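Local coordinates for PelD (Pseudomonas aeruginosa, PDB 4EU0), which binds cyclic-di-GMP as a membrane-associated effector involved in pellicle formation, this fragment comprising its GAF and GGDEF-like domains, at residues Q165-S168 with Q169-R173. Numbering follows the deposited sequence.
Sequences QRFS and QYLKR
From Gln165 O to Gln169 N, 3.0 Å apart, the backbone makes the i to i+4 bond of an alpha-helix, and Tyr170 N, Leu171 N and Lys172 N repeat it to Arg166 O, Phe167 O and Ser168 O, all with nearly straight N-H...O bonds. These two turns belong to helix 162-181 of the GGDEF domain, and they illustrate how that ladder brings side chains four residues apart together on one flank. Arg166 and Tyr170 run side by side in the same direction. Arg166 CG lies over one face of the phenol ring in a CH-pi contact, 4.0 Å from the ring centroid and 29° off its normal, while CD continues above the rim. The ring can receive this methylene because Tyr170 carries CG beside its own backbone N (chi1 -78°), leaning it back toward the preceding turn. The guanidinium does not stack: its plane stands 84° from the ring, the chain bends at chi3, and NH1 forms a salt bridge with Asp163. At the far end of the ring, Tyr170 OH is hydrogen-bonded to Arg11, tying this helix to helix 2-16. The ring lies outside the ligand pocket, its side chain about 10 Å from the bound cyclic-di-GMP and about 7 Å from the side chain of Asp213, which binds it.

One position further on, Phe167 and Leu171 repeat the spacing on the buried flank. Phe167 packs on Val214 and Leu216 of strand 214-219 and on Leu228 and Leu230 of strand 225-231; Leu171 joins it on Leu230. Ser168, by contrast, directs OG to Ala297 O near the chain terminus. Where Phe167 and Leu171 meet, contact is light and oblique: ring atom CE2 of Phe167 approaches a single methyl, Leu171 CD2, at 4.1 Å.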
# COMPACT_ATOMS: atom_id res chain seq x y z
N GLN A 165 -9.31 9.32 -1.24
CA GLN A 165 -8.24 9.04 -2.18
C GLN A 165 -7.25 8.01 -1.62
O GLN A 165 -6.84 7.08 -2.32
CB GLN A 165 -7.49 10.31 -2.55
CG GLN A 165 -8.34 11.39 -3.17
CD GLN A 165 -7.48 12.51 -3.67
OE1 GLN A 165 -6.43 12.27 -4.27
NE2 GLN A 165 -7.90 13.74 -3.42
N ARG A 166 -6.87 8.20 -0.36
CA ARG A 166 -5.92 7.31 0.29
C ARG A 166 -6.49 5.89 0.39
O ARG A 166 -5.80 4.92 0.10
CB ARG A 166 -5.58 7.82 1.69
CG ARG A 166 -4.42 7.07 2.35
CD ARG A 166 -4.28 7.45 3.81
NE ARG A 166 -3.71 8.79 4.01
CZ ARG A 166 -4.40 9.84 4.43
NH1 ARG A 166 -5.70 9.74 4.69
NH2 ARG A 166 -3.79 11.01 4.59
N PHE A 167 -7.75 5.80 0.80
CA PHE A 167 -8.40 4.51 0.97
C PHE A 167 -8.39 3.78 -0.37
O PHE A 167 -8.01 2.62 -0.43
CB PHE A 167 -9.83 4.66 1.49
CG PHE A 167 -10.47 3.35 1.83
CD1 PHE A 167 -10.30 2.80 3.09
CD2 PHE A 167 -11.21 2.66 0.87
CE1 PHE A 167 -10.88 1.56 3.40
CE2 PHE A 167 -11.78 1.43 1.17
CZ PHE A 167 -11.62 0.90 2.44
N SER A 168 -8.81 4.47 -1.43
CA SER A 168 -8.85 3.92 -2.78
C SER A 168 -7.48 3.41 -3.23
O SER A 168 -7.35 2.28 -3.72
CB SER A 168 -9.36 4.99 -3.76
OG SER A 168 -9.55 4.45 -5.04
N GLN A 169 -6.46 4.24 -3.07
CA GLN A 169 -5.10 3.83 -3.42
C GLN A 169 -4.62 2.61 -2.64
O GLN A 169 -4.16 1.65 -3.24
CB GLN A 169 -4.11 4.99 -3.25
CG GLN A 169 -2.69 4.61 -3.64
CD GLN A 169 -1.66 5.68 -3.27
OE1 GLN A 169 -0.83 6.06 -4.10
NE2 GLN A 169 -1.72 6.16 -2.03
N TYR A 170 -4.73 2.65 -1.31
CA TYR A 170 -4.29 1.54 -0.48
C TYR A 170 -5.04 0.24 -0.79
O TYR A 170 -4.44 -0.82 -0.82
CB TYR A 170 -4.42 1.90 1.01
CG TYR A 170 -3.34 2.81 1.60
CD1 TYR A 170 -2.82 2.55 2.87
CD2 TYR A 170 -2.86 3.92 0.90
CE1 TYR A 170 -1.84 3.38 3.44
CE2 TYR A 170 -1.87 4.75 1.47
CZ TYR A 170 -1.38 4.47 2.74
OH TYR A 170 -0.41 5.27 3.31
N LEU A 171 -6.35 0.34 -1.02
CA LEU A 171 -7.14 -0.83 -1.39
C LEU A 171 -6.65 -1.44 -2.70
O LEU A 171 -6.48 -2.65 -2.80
CB LEU A 171 -8.63 -0.48 -1.47
CG LEU A 171 -9.57 -1.61 -1.92
CD1 LEU A 171 -9.51 -2.82 -0.99
CD2 LEU A 171 -10.99 -1.05 -1.99
N LYS A 172 -6.40 -0.60 -3.70
CA LYS A 172 -5.94 -1.14 -4.99
C LYS A 172 -4.58 -1.79 -4.82
O LYS A 172 -4.34 -2.87 -5.34
CB LYS A 172 -5.88 -0.06 -6.07
CG LYS A 172 -5.62 -0.65 -7.45
CD LYS A 172 -5.65 0.40 -8.54
CE LYS A 172 -5.47 -0.26 -9.90
NZ LYS A 172 -5.60 0.70 -11.02
N ARG A 173 -3.69 -1.14 -4.08
CA ARG A 173 -2.39 -1.74 -3.82
C ARG A 173 -2.52 -3.08 -3.10
O ARG A 173 -1.85 -4.05 -3.45
CB ARG A 173 -1.51 -0.80 -3.01
CG ARG A 173 -0.13 -1.40 -2.70
CD ARG A 173 0.63 -1.85 -3.97
NE ARG A 173 0.90 -0.72 -4.86
CZ ARG A 173 1.44 -0.82 -6.08
NH1 ARG A 173 1.62 0.28 -6.81
NH2 ARG A 173 1.78 -2.01 -6.57